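Serine/threonine-protein kinase Tel1 (Chaetomium thermophilum, PDB 6SKY) probably acts as a DNA-damage sensor kinase that uses ATP to phosphorylate serine or threonine followed by glutamine in checkpoint signalling. Local coordinates at residues A[1677-1680]-A[1681-1684]; A[1806-1809]-A[1810-1814]; A[2098-2101]-A[2102-2106]; A[2485-2488]-A[2489-2493]; A[2767-2770]-A[2771-2774]. One frame throughout, in Å; residues are numbered along the deposited sequence.

Contact 1 (A[1677-1680]-A[1681-1684]); sequences LIKS and LTIS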
# COMPACT_ATOMS: atom_id res chain seq x y z
N LEU A 1677 -33.96 -40.38 -33.40
CA LEU A 1677 -33.44 -39.73 -34.59
C LEU A 1677 -34.20 -40.15 -35.84
O LEU A 1677 -34.44 -39.34 -36.73
CB LEU A 1677 -31.96 -40.04 -34.76
CG LEU A 1677 -30.99 -39.14 -34.02
CD1 LEU A 1677 -29.60 -39.50 -34.42
CD2 LEU A 1677 -31.27 -37.72 -34.36
N ILE A 1678 -34.60 -41.42 -35.91
CA ILE A 1678 -35.33 -41.90 -37.08
C ILE A 1678 -36.77 -41.43 -37.05
O ILE A 1678 -37.35 -41.09 -38.08
CB ILE A 1678 -35.22 -43.43 -37.17
CG1 ILE A 1678 -33.80 -43.84 -37.52
CG2 ILE A 1678 -36.16 -43.96 -38.21
CD1 ILE A 1678 -33.56 -45.31 -37.44
N LYS A 1679 -37.38 -41.40 -35.87
CA LYS A 1679 -38.75 -40.94 -35.75
C LYS A 1679 -38.88 -39.48 -36.13
O LYS A 1679 -39.86 -39.08 -36.76
CB LYS A 1679 -39.26 -41.15 -34.33
CG LYS A 1679 -40.64 -40.64 -34.09
CD LYS A 1679 -40.97 -40.60 -32.62
CE LYS A 1679 -40.11 -39.59 -31.91
NZ LYS A 1679 -40.38 -39.57 -30.45
N SER A 1680 -37.90 -38.65 -35.76
CA SER A 1680 -37.98 -37.24 -36.12
C SER A 1680 -37.93 -37.02 -37.62
O SER A 1680 -38.26 -35.92 -38.07
CB SER A 1680 -36.86 -36.46 -35.45
OG SER A 1680 -35.66 -36.58 -36.19
N LEU A 1681 -37.53 -38.02 -38.40
CA LEU A 1681 -37.49 -37.90 -39.85
C LEU A 1681 -38.84 -38.10 -40.50
O LEU A 1681 -39.03 -37.69 -41.65
CB LEU A 1681 -36.50 -38.90 -40.43
CG LEU A 1681 -35.21 -38.34 -40.97
CD1 LEU A 1681 -34.59 -37.41 -39.97
CD2 LEU A 1681 -34.28 -39.49 -41.28
N THR A 1682 -39.79 -38.73 -39.80
CA THR A 1682 -41.11 -38.94 -40.38
C THR A 1682 -41.88 -37.63 -40.48
O THR A 1682 -42.59 -37.40 -41.46
CB THR A 1682 -41.89 -39.96 -39.56
OG1 THR A 1682 -41.98 -39.51 -38.21
CG2 THR A 1682 -41.20 -41.29 -39.58
N ILE A 1683 -41.74 -36.77 -39.48
CA ILE A 1683 -42.53 -35.54 -39.41
C ILE A 1683 -41.80 -34.34 -40.00
O ILE A 1683 -42.41 -33.27 -40.12
CB ILE A 1683 -42.94 -35.22 -37.97
CG1 ILE A 1683 -41.73 -34.79 -37.15
CG2 ILE A 1683 -43.59 -36.42 -37.33
CD1 ILE A 1683 -42.03 -34.55 -35.70
N SER A 1684 -40.53 -34.48 -40.36
CA SER A 1684 -39.73 -33.33 -40.76
C SER A 1684 -39.08 -33.49 -42.12
O SER A 1684 -38.37 -32.57 -42.55
CB SER A 1684 -38.65 -33.04 -39.72
OG SER A 1684 -37.66 -34.05 -39.70
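The hydroxyl of Thr1682 overlaps the carbonyl of Lys1679, one turn back, and OG1 donates a hydrogen bond to Lys1679 O at 2.6 Å. This donor lies in the carbonyl plane, whereas Thr1682 N reaches that oxygen, Lys1679 O, at 3.1 Å from far above the plane, so that a single acceptor is gripped twice by a single residue. A chi1 of 57° places OG1 between the backbone N and the carbonyl carbon and turns it back along the axis. A valine here would keep the branching but lose the hydroxyl, and would probably leave Lys1679 O dependent on the steeply tilted backbone bond.

The stretch is a worked example of a helix kinking within its last turns. Leu1681 N bonds to Ile1678 O at 3.1 Å, again three residues back in the 3-10 manner, and neither it nor Thr1682 N makes the usual bond to the residue four before. Serine hydroxyls engage carbonyls on both sides of this kink: Ser1680 OG bonds to Leu1677 O at 3.1 Å, and Ser1684 OG to Ser1680 O at 2.6 Å, the latter tilted only 24° from the carbonyl plane.

Leu1681 sends its CD1 branch to within 3.8 Å of Leu1677 O, and its side chain packs on Thr1689 and Ala1693 of helix 1687-1706 and on Arg1796 of helix 1793-1808, joining three helices of the alpha solenoid. On another flank the chain of Lys1679 extends to Leu1720 and Pro1721, and its NZ is hydrogen-bonded to Ser1719 O.

Contact 2 (A[1806-1809]-A[1810-1814]); sequences LAYQ and LDKQQ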
# COMPACT_ATOMS: atom_id res chain seq x y z
N LEU A 1806 -19.45 -51.14 -31.09
CA LEU A 1806 -18.47 -51.54 -30.09
C LEU A 1806 -19.09 -52.42 -29.03
O LEU A 1806 -18.46 -53.36 -28.55
CB LEU A 1806 -17.84 -50.31 -29.45
CG LEU A 1806 -16.92 -49.43 -30.29
CD1 LEU A 1806 -16.47 -48.27 -29.47
CD2 LEU A 1806 -15.73 -50.21 -30.75
N ALA A 1807 -20.33 -52.14 -28.65
CA ALA A 1807 -21.00 -52.96 -27.64
C ALA A 1807 -21.39 -54.31 -28.19
O ALA A 1807 -21.41 -55.30 -27.45
CB ALA A 1807 -22.23 -52.23 -27.11
N TYR A 1808 -21.73 -54.38 -29.48
CA TYR A 1808 -22.07 -55.65 -30.09
C TYR A 1808 -20.87 -56.58 -30.12
O TYR A 1808 -20.93 -57.70 -29.62
CB TYR A 1808 -22.61 -55.43 -31.49
CG TYR A 1808 -22.82 -56.70 -32.27
CD1 TYR A 1808 -23.83 -57.58 -31.93
CD2 TYR A 1808 -22.03 -57.00 -33.36
CE1 TYR A 1808 -24.03 -58.74 -32.64
CE2 TYR A 1808 -22.22 -58.15 -34.08
CZ TYR A 1808 -23.22 -59.01 -33.71
OH TYR A 1808 -23.42 -60.17 -34.42
N GLN A 1809 -19.77 -56.12 -30.71
CA GLN A 1809 -18.63 -57.02 -30.83
C GLN A 1809 -17.69 -56.92 -29.64
O GLN A 1809 -16.48 -56.80 -29.80
CB GLN A 1809 -17.90 -56.77 -32.14
CG GLN A 1809 -17.43 -55.38 -32.34
CD GLN A 1809 -17.05 -55.12 -33.76
OE1 GLN A 1809 -16.00 -54.55 -34.04
NE2 GLN A 1809 -17.89 -55.53 -34.68
N LEU A 1810 -18.24 -57.01 -28.43
CA LEU A 1810 -17.42 -56.89 -27.23
C LEU A 1810 -16.72 -58.20 -26.91
O LEU A 1810 -15.52 -58.22 -26.62
CB LEU A 1810 -18.28 -56.45 -26.04
CG LEU A 1810 -17.99 -55.10 -25.39
CD1 LEU A 1810 -18.73 -55.01 -24.10
CD2 LEU A 1810 -16.52 -54.91 -25.15
N ASP A 1811 -17.46 -59.31 -26.95
CA ASP A 1811 -16.90 -60.62 -26.67
C ASP A 1811 -16.38 -61.32 -27.91
O ASP A 1811 -15.55 -62.23 -27.79
CB ASP A 1811 -17.95 -61.49 -25.98
CG ASP A 1811 -19.30 -61.40 -26.66
OD1 ASP A 1811 -19.35 -60.83 -27.77
OD2 ASP A 1811 -20.29 -61.87 -26.09
N LYS A 1812 -16.82 -60.92 -29.09
CA LYS A 1812 -16.36 -61.49 -30.35
C LYS A 1812 -15.00 -60.89 -30.69
O LYS A 1812 -14.33 -60.29 -29.85
CB LYS A 1812 -17.40 -61.24 -31.43
CG LYS A 1812 -18.81 -61.36 -30.91
CD LYS A 1812 -19.84 -61.18 -31.99
CE LYS A 1812 -21.22 -61.38 -31.40
NZ LYS A 1812 -22.25 -61.61 -32.44
N GLN A 1813 -14.56 -61.06 -31.93
CA GLN A 1813 -13.32 -60.45 -32.37
C GLN A 1813 -13.52 -58.95 -32.51
O GLN A 1813 -14.34 -58.49 -33.30
CB GLN A 1813 -12.85 -61.06 -33.69
CG GLN A 1813 -11.48 -60.62 -34.12
CD GLN A 1813 -11.51 -59.81 -35.40
OE1 GLN A 1813 -12.41 -59.96 -36.23
NE2 GLN A 1813 -10.53 -58.93 -35.58
N GLN A 1814 -12.76 -58.17 -31.73
CA GLN A 1814 -12.98 -56.73 -31.63
C GLN A 1814 -12.28 -56.04 -32.78
O GLN A 1814 -11.13 -55.62 -32.68
CB GLN A 1814 -12.49 -56.22 -30.28
CG GLN A 1814 -13.34 -56.71 -29.14
CD GLN A 1814 -12.89 -56.18 -27.82
OE1 GLN A 1814 -11.71 -55.91 -27.62
NE2 GLN A 1814 -13.82 -56.03 -26.89
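Leu1810 folds back on the end of helix 1793-1808, resting CB 3.6 Å from Ala1807 O and CG at the same 3.6 Å from Leu1806 O. Its backbone N makes a weak bond to Tyr1808 O at 3.0 Å, which closes an inverse gamma turn centred on Gln1809, the first residue to leave helical geometry. Farther out, the leucine side chain meets Leu1854 and Pro1855.

Beyond Asp1811 the chain swings round, and Lys1812 returns to Tyr1808. With CG anti to the carbonyl carbon (chi1 -38°) and everything beyond it extended, the lysine runs obliquely over the ring: CE lies above one face, 4.3 Å from the centroid of the Tyr1808 ring and 27° off its normal, in a CH-pi contact. NZ comes down from the face side, above the CZ-OH bond, and donates to Tyr1808 OH at 2.7 Å. A leucine in place of Tyr1808 would remove both ring and hydroxyl, and would probably leave the Lys1812 ammonium without this acceptor and its chain free to swing.

At Gln1813 the contact is through the backbone, its O being 4.1 Å from Gln1809 CB. Gln1814 runs extended, CG 3.2 Å from Gln1809 O, and its NE2 bonds weakly to Leu1810 O at 2.8 Å. The Gln1809 side chain looks onward instead, its OE1 accepting from Ala1816 N at the start of helix 1815-1827.

The chemistry of this helix-to-helix connection is uneven: apolar atoms cover the last helical carbonyls, while the lysine of the outer arc lies against one face and the hydroxyl of a tyrosine. The tyrosine oxygen, accepting a hydrogen bond from an ammonium group, is likely to be polarised by that charge.

Contact 3 (A[2098-2101]-A[2102-2106]); sequences NVRD and QSELQ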
# COMPACT_ATOMS: atom_id res chain seq x y z
N ASN A 2098 -34.83 7.52 -28.97
CA ASN A 2098 -36.25 7.43 -29.24
C ASN A 2098 -37.11 8.07 -28.16
O ASN A 2098 -38.32 7.84 -28.13
CB ASN A 2098 -36.66 5.97 -29.41
CG ASN A 2098 -36.17 5.38 -30.70
OD1 ASN A 2098 -36.05 6.07 -31.70
ND2 ASN A 2098 -35.90 4.09 -30.69
N VAL A 2099 -36.52 8.85 -27.27
CA VAL A 2099 -37.33 9.52 -26.26
C VAL A 2099 -38.08 10.67 -26.90
O VAL A 2099 -37.58 11.35 -27.79
CB VAL A 2099 -36.46 10.01 -25.08
CG1 VAL A 2099 -35.89 8.84 -24.33
CG2 VAL A 2099 -35.37 10.89 -25.57
N ARG A 2100 -39.32 10.87 -26.46
CA ARG A 2100 -40.19 11.88 -27.03
C ARG A 2100 -40.58 12.98 -26.05
O ARG A 2100 -40.96 14.06 -26.51
CB ARG A 2100 -41.46 11.23 -27.58
CG ARG A 2100 -41.23 10.45 -28.86
CD ARG A 2100 -42.28 9.38 -29.09
NE ARG A 2100 -42.17 8.28 -28.13
CZ ARG A 2100 -42.73 7.08 -28.30
NH1 ARG A 2100 -42.57 6.15 -27.37
NH2 ARG A 2100 -43.43 6.82 -29.38
N ASP A 2101 -40.49 12.75 -24.75
CA ASP A 2101 -40.87 13.78 -23.79
C ASP A 2101 -40.04 13.60 -22.52
O ASP A 2101 -39.04 12.89 -22.50
CB ASP A 2101 -42.37 13.73 -23.51
CG ASP A 2101 -43.08 14.98 -23.99
OD1 ASP A 2101 -42.38 15.90 -24.46
OD2 ASP A 2101 -44.32 15.04 -23.91
N GLN A 2102 -40.48 14.26 -21.45
CA GLN A 2102 -39.74 14.25 -20.19
C GLN A 2102 -39.98 12.98 -19.40
O GLN A 2102 -39.06 12.45 -18.76
CB GLN A 2102 -40.15 15.46 -19.35
CG GLN A 2102 -39.88 16.78 -20.02
CD GLN A 2102 -38.47 17.25 -19.80
OE1 GLN A 2102 -37.76 16.70 -18.96
NE2 GLN A 2102 -38.05 18.26 -20.55
N SER A 2103 -41.22 12.48 -19.41
CA SER A 2103 -41.52 11.25 -18.67
C SER A 2103 -40.69 10.09 -19.20
O SER A 2103 -40.23 9.24 -18.42
CB SER A 2103 -43.01 10.95 -18.77
OG SER A 2103 -43.45 11.02 -20.12
N GLU A 2104 -40.47 10.04 -20.51
CA GLU A 2104 -39.65 8.97 -21.07
C GLU A 2104 -38.20 9.13 -20.67
O GLU A 2104 -37.50 8.13 -20.45
CB GLU A 2104 -39.80 8.97 -22.58
CG GLU A 2104 -41.21 9.29 -23.02
CD GLU A 2104 -41.61 8.55 -24.27
OE1 GLU A 2104 -40.76 7.83 -24.82
OE2 GLU A 2104 -42.78 8.69 -24.69
N LEU A 2105 -37.73 10.36 -20.53
CA LEU A 2105 -36.37 10.59 -20.06
C LEU A 2105 -36.19 10.10 -18.63
O LEU A 2105 -35.20 9.44 -18.30
CB LEU A 2105 -36.05 12.08 -20.17
CG LEU A 2105 -34.60 12.48 -20.37
CD1 LEU A 2105 -33.98 11.65 -21.46
CD2 LEU A 2105 -34.57 13.94 -20.73
N GLN A 2106 -37.16 10.41 -17.77
CA GLN A 2106 -37.07 9.94 -16.39
C GLN A 2106 -37.18 8.42 -16.31
O GLN A 2106 -36.53 7.80 -15.46
CB GLN A 2106 -38.13 10.60 -15.54
CG GLN A 2106 -38.18 12.10 -15.68
CD GLN A 2106 -36.84 12.76 -15.43
OE1 GLN A 2106 -36.07 12.33 -14.57
NE2 GLN A 2106 -36.54 13.80 -16.20
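Glu2104 OE2 is gripped by two arginines: Arg2100 NE forms a long salt bridge to it at 3.5 Å, and Arg1599 NH1, from a loop far earlier in the chain, forms another. Its sister oxygen, Glu2104 OE1, lies in plane at the edge of the Arg2100 guanidinium, 3.5 Å from NH1. The two flat groups are nevertheless turned 75° against each other, so the pair is not the flat, two-pronged kind in which both oxygens face two N-H groups squarely. Bends in the two chains bring the groups together: Arg2100 folds at chi3 (-70°), carrying the guanidinium back across the loop, while Glu2104 bends at chi2 to meet it.

The setting is the short loop between successive helices, 2077-2097 and 2102-2119, of the FAT domain, a family related to the TPR repeats. Here Asp2101 O accepts a weak bond from Leu2105 N at 3.5 Å, four residues on, and Gln2106 N bonds to Gln2102 O at 3.0 Å in the regular helical way. Because Glu2104 sits near it, the N-terminal end of the helix, together with the two arginines, would be expected to favour its charged form.

Beneath the polar layer, the CG2 methyl of Val2099 meets CD1 of Leu2105 at 4.4 Å, and both side chains lie on Trp2141 of helix 2124-2143. Val2099 also touches Leu2152, as does Gln2102, whose NE2 is hydrogen-bonded to Asp2156 OD2. At the other end of the loop Asn2098 OD1 accepts from Arg2056 NH1.

Contact 4 (A[2485-2488]-A[2489-2493]); sequences SRQR and ATDKI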
# COMPACT_ATOMS: atom_id res chain seq x y z
N SER A 2485 -36.35 -19.14 37.87
CA SER A 2485 -36.93 -17.86 37.51
C SER A 2485 -37.16 -17.76 36.01
O SER A 2485 -38.21 -17.26 35.57
CB SER A 2485 -36.03 -16.73 37.99
OG SER A 2485 -35.35 -17.10 39.17
N ARG A 2486 -36.20 -18.21 35.22
CA ARG A 2486 -36.37 -18.23 33.77
C ARG A 2486 -37.56 -19.08 33.37
O ARG A 2486 -38.36 -18.69 32.52
CB ARG A 2486 -35.09 -18.74 33.11
CG ARG A 2486 -35.12 -18.68 31.61
CD ARG A 2486 -33.93 -19.39 31.00
NE ARG A 2486 -32.67 -18.84 31.47
CZ ARG A 2486 -31.78 -19.52 32.19
NH1 ARG A 2486 -32.02 -20.77 32.52
NH2 ARG A 2486 -30.66 -18.94 32.56
N GLN A 2487 -37.69 -20.26 33.99
CA GLN A 2487 -38.82 -21.13 33.68
C GLN A 2487 -40.14 -20.47 34.05
O GLN A 2487 -41.12 -20.56 33.31
CB GLN A 2487 -38.65 -22.46 34.40
CG GLN A 2487 -39.88 -22.95 35.15
CD GLN A 2487 -40.91 -23.57 34.25
OE1 GLN A 2487 -42.05 -23.10 34.18
NE2 GLN A 2487 -40.54 -24.63 33.56
N ARG A 2488 -40.18 -19.76 35.18
CA ARG A 2488 -41.42 -19.11 35.60
C ARG A 2488 -41.80 -17.97 34.65
O ARG A 2488 -42.97 -17.83 34.29
CB ARG A 2488 -41.28 -18.59 37.02
CG ARG A 2488 -41.30 -19.68 38.06
CD ARG A 2488 -41.33 -19.10 39.46
NE ARG A 2488 -40.11 -18.36 39.77
CZ ARG A 2488 -39.96 -17.60 40.84
NH1 ARG A 2488 -40.96 -17.47 41.70
NH2 ARG A 2488 -38.82 -16.95 41.04
N ALA A 2489 -40.82 -17.16 34.25
CA ALA A 2489 -41.11 -16.06 33.34
C ALA A 2489 -41.58 -16.57 31.98
O ALA A 2489 -42.55 -16.05 31.41
CB ALA A 2489 -39.89 -15.17 33.18
N THR A 2490 -40.90 -17.58 31.45
CA THR A 2490 -41.34 -18.13 30.17
C THR A 2490 -42.71 -18.78 30.29
O THR A 2490 -43.49 -18.73 29.34
CB THR A 2490 -40.31 -19.11 29.64
OG1 THR A 2490 -39.00 -18.61 29.91
CG2 THR A 2490 -40.46 -19.26 28.16
N ASP A 2491 -43.03 -19.34 31.45
CA ASP A 2491 -44.37 -19.90 31.64
C ASP A 2491 -45.43 -18.81 31.63
O ASP A 2491 -46.51 -19.01 31.07
CB ASP A 2491 -44.42 -20.69 32.94
CG ASP A 2491 -45.01 -22.06 32.77
OD1 ASP A 2491 -45.58 -22.33 31.69
OD2 ASP A 2491 -44.90 -22.88 33.71
N LYS A 2492 -45.14 -17.67 32.25
CA LYS A 2492 -46.10 -16.56 32.19
C LYS A 2492 -46.29 -16.07 30.76
O LYS A 2492 -47.42 -15.79 30.35
CB LYS A 2492 -45.64 -15.41 33.09
CG LYS A 2492 -45.53 -15.79 34.54
CD LYS A 2492 -44.90 -14.68 35.35
CE LYS A 2492 -44.41 -15.21 36.68
NZ LYS A 2492 -43.82 -14.13 37.51
N ILE A 2493 -45.20 -15.96 30.00
CA ILE A 2493 -45.33 -15.53 28.61
C ILE A 2493 -46.13 -16.55 27.80
O ILE A 2493 -46.90 -16.18 26.92
CB ILE A 2493 -43.95 -15.28 27.98
CG1 ILE A 2493 -43.28 -14.08 28.62
CG2 ILE A 2493 -44.08 -15.02 26.50
CD1 ILE A 2493 -41.99 -13.73 27.96
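Thr2490 bends its hydroxyl back to Arg2486, OG1 donating to Arg2486 O at 2.7 Å while Thr2490 N bonds to the same Arg2486 O at 3.0 Å. A chi1 of -40° brings OG1 there, standing it anti to the carbonyl carbon and beside the backbone N. The two donors come from opposite faces of the carbonyl plane. This is a familiar helix device, a threonine hydroxyl sharing the i-4 carbonyl with its own amide, within helix 2483-2497. Thr2490 also lies on Ile2468 of helix 2461-2472, and Ile2493 on Ile2450 and Val2453 of helix 2444-2459.

Gln2487 and Asp2491 lie side by side, amide and carboxylate planes 70° apart. The glutamine bends at chi2 (79°) and its NE2 is hydrogen-bonded to Ala2472 O, which helps to settle how the amide is turned; its OE1 is modelled beside Asp2491 OD2, a doubtful approach of two acceptors.

Lys2492 runs extended over the carbonyl of Arg2488, its CE 3.8 Å from Arg2488 O, while Lys2492 N bonds to Arg2488 O at 3.0 Å. Arg2488 instead bends at chi3, and Ser2485 CA lies in plane at the edge of its guanidinium. Its NE forms a salt bridge with Asp2440 OD2, to which Lys2492 NZ makes only a long, weak ion pair. The two like charges, with Arg2488 NE 6.1 Å from Lys2492 NZ, are therefore probably eased by the single carboxylate they share.

Contact 5 (A[2767-2770]-A[2771-2774]); sequences LLDH and KTGE. With AGS (phosphothiophosphoric acid-adenylate ester), chain C.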
# COMPACT_ATOMS: atom_id res chain seq x y z
N LEU A 2767 -20.70 -33.44 4.66
CA LEU A 2767 -21.60 -34.01 3.68
C LEU A 2767 -21.26 -33.46 2.30
O LEU A 2767 -20.92 -32.29 2.17
CB LEU A 2767 -23.05 -33.67 4.01
CG LEU A 2767 -23.52 -33.87 5.45
CD1 LEU A 2767 -24.89 -33.30 5.60
CD2 LEU A 2767 -23.53 -35.32 5.80
N LEU A 2768 -21.36 -34.31 1.29
CA LEU A 2768 -21.12 -33.93 -0.09
C LEU A 2768 -22.46 -33.81 -0.80
O LEU A 2768 -23.20 -34.79 -0.88
CB LEU A 2768 -20.26 -34.97 -0.79
CG LEU A 2768 -18.92 -35.27 -0.16
CD1 LEU A 2768 -18.37 -36.54 -0.74
CD2 LEU A 2768 -18.00 -34.12 -0.44
N ASP A 2769 -22.76 -32.62 -1.30
CA ASP A 2769 -23.98 -32.38 -2.05
C ASP A 2769 -23.75 -32.82 -3.49
O ASP A 2769 -23.01 -32.17 -4.22
CB ASP A 2769 -24.35 -30.91 -1.96
CG ASP A 2769 -25.68 -30.60 -2.60
OD1 ASP A 2769 -26.44 -31.53 -2.91
OD2 ASP A 2769 -25.97 -29.41 -2.80
N HIS A 2770 -24.38 -33.91 -3.91
CA HIS A 2770 -24.15 -34.43 -5.25
C HIS A 2770 -25.13 -33.87 -6.26
O HIS A 2770 -25.38 -34.51 -7.28
CB HIS A 2770 -24.17 -35.95 -5.25
CG HIS A 2770 -25.45 -36.57 -4.80
ND1 HIS A 2770 -25.50 -37.55 -3.84
CD2 HIS A 2770 -26.73 -36.36 -5.18
CE1 HIS A 2770 -26.75 -37.92 -3.64
NE2 HIS A 2770 -27.52 -37.21 -4.45
N LYS A 2771 -25.70 -32.70 -6.01
CA LYS A 2771 -26.39 -31.93 -7.03
C LYS A 2771 -25.69 -30.64 -7.37
O LYS A 2771 -25.79 -30.19 -8.51
CB LYS A 2771 -27.82 -31.60 -6.58
CG LYS A 2771 -28.71 -32.80 -6.44
CD LYS A 2771 -28.87 -33.52 -7.75
CE LYS A 2771 -29.66 -34.79 -7.57
NZ LYS A 2771 -29.66 -35.63 -8.80
N THR A 2772 -24.99 -30.03 -6.42
CA THR A 2772 -24.27 -28.80 -6.63
C THR A 2772 -22.78 -28.92 -6.40
O THR A 2772 -22.04 -28.00 -6.75
CB THR A 2772 -24.82 -27.70 -5.72
OG1 THR A 2772 -24.91 -28.19 -4.39
CG2 THR A 2772 -26.17 -27.29 -6.17
N GLY A 2773 -22.31 -30.02 -5.84
CA GLY A 2773 -20.90 -30.25 -5.65
C GLY A 2773 -20.31 -29.68 -4.39
O GLY A 2773 -19.15 -29.97 -4.09
N GLU A 2774 -21.06 -28.91 -3.62
CA GLU A 2774 -20.49 -28.25 -2.46
C GLU A 2774 -20.59 -29.12 -1.21
O GLU A 2774 -21.36 -30.07 -1.15
CB GLU A 2774 -21.16 -26.92 -2.22
CG GLU A 2774 -22.60 -26.90 -2.49
CD GLU A 2774 -23.04 -25.54 -2.94
OE1 GLU A 2774 -22.17 -24.73 -3.31
OE2 GLU A 2774 -24.26 -25.26 -2.93
PG AGS C . -20.91 -40.72 15.82
S1G AGS C . -19.21 -40.58 14.88
O2G AGS C . -21.32 -39.34 16.40
O3G AGS C . -20.79 -41.75 16.97
PB AGS C . -22.63 -40.19 13.81
O1B AGS C . -21.64 -39.15 13.47
O2B AGS C . -23.08 -41.07 12.64
O3B AGS C . -22.04 -41.19 14.86
PA AGS C . -25.33 -39.73 13.73
O1A AGS C . -26.04 -40.84 14.37
O2A AGS C . -26.05 -38.38 13.79
O3A AGS C . -23.92 -39.50 14.39
O5' AGS C . -25.06 -40.16 12.25
C5' AGS C . -26.18 -40.36 11.38
C4' AGS C . -25.71 -40.43 9.95
O4' AGS C . -26.41 -39.44 9.17
C3' AGS C . -24.23 -40.16 9.73
O3' AGS C . -23.74 -40.88 8.61
C2' AGS C . -24.20 -38.65 9.49
O2' AGS C . -23.13 -38.29 8.63
C1' AGS C . -25.54 -38.39 8.81
N9 AGS C . -26.15 -37.14 9.20
C8 AGS C . -26.15 -36.57 10.45
N7 AGS C . -26.79 -35.43 10.52
C5 AGS C . -27.25 -35.24 9.23
C6 AGS C . -28.00 -34.20 8.64
N6 AGS C . -28.44 -33.14 9.30
N1 AGS C . -28.29 -34.31 7.33
C2 AGS C . -27.86 -35.38 6.66
N3 AGS C . -27.14 -36.41 7.11
C4 AGS C . -26.87 -36.28 8.41
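A beta hairpin beside the nucleotide pocket of the kinase domain makes its turn here, between strand 2766-2769 and strand 2775-2777. The stem is closed by Asp2769 N, which bonds to Glu2774 O at 2.9 Å with a nearly straight N-H (161°). Inside the turn Gly2773 N returns to Asp2769 O at 2.8 Å, four residues back. Gly2773 has a positive phi (87°), where a side chain would press on the preceding carbonyl oxygen, a backbone shape that only glycine takes up comfortably.

Asp2769 is the polar hub. With CG anti to the backbone N (chi1 -174°) its carboxylate leans over the loop, and OD1 accepts a weak bond from Lys2771 N at 3.4 Å. OD2 has its main partner elsewhere, in a salt bridge to Arg2647 NH2, an arginine that also makes a long, weak ion pair with Glu2774 OE2. That arginine probably offsets the closeness of the two acids, Asp2769 OD2 and Glu2774 OE2 being 4.5 Å apart.

On the outer side His2770 and Lys2771 run alongside each other, CE of Lys2771 passing 4.1 Å from CD2 of His2770, while the imidazole meets the Tyr2728 ring almost parallel to it. Deeper in, Leu2768 packs on Ile2668 and Phe2724, and its backbone pairs with that of Ile2668 on strand 2667-2669.

At the other end of the strand Leu2767 joins Pro2669 and Ile2778 in lining the site of the bound ATP analogue: its CD1 is nearest the adenine carbon AGS C2, at 3.8 Å, and its CD2 lies 4.0 Å from AGS N3 and close to the ribose O2'.

In the fold
Contacts 1 and 2 are tied through one element: helix 1793-1808 packs against the leucines of contact 1 and ends in contact 2, the two centres being about 29 Å apart. Contacts 1 and 4 both lie within single helices and use a threonine hydroxyl on a backbone carbonyl, but only contact 1 is kinked, and their centres are about 74 Å apart on opposite sides of the chain's centre. Contacts 2 and 3 join successive helices, one through a lysine-tyrosine pair, the other through arginines on a glutamate. All are partly buried, yet contact 5 lies nearest the chain's centre, where strands replace helices and apolar atoms meet nucleotide.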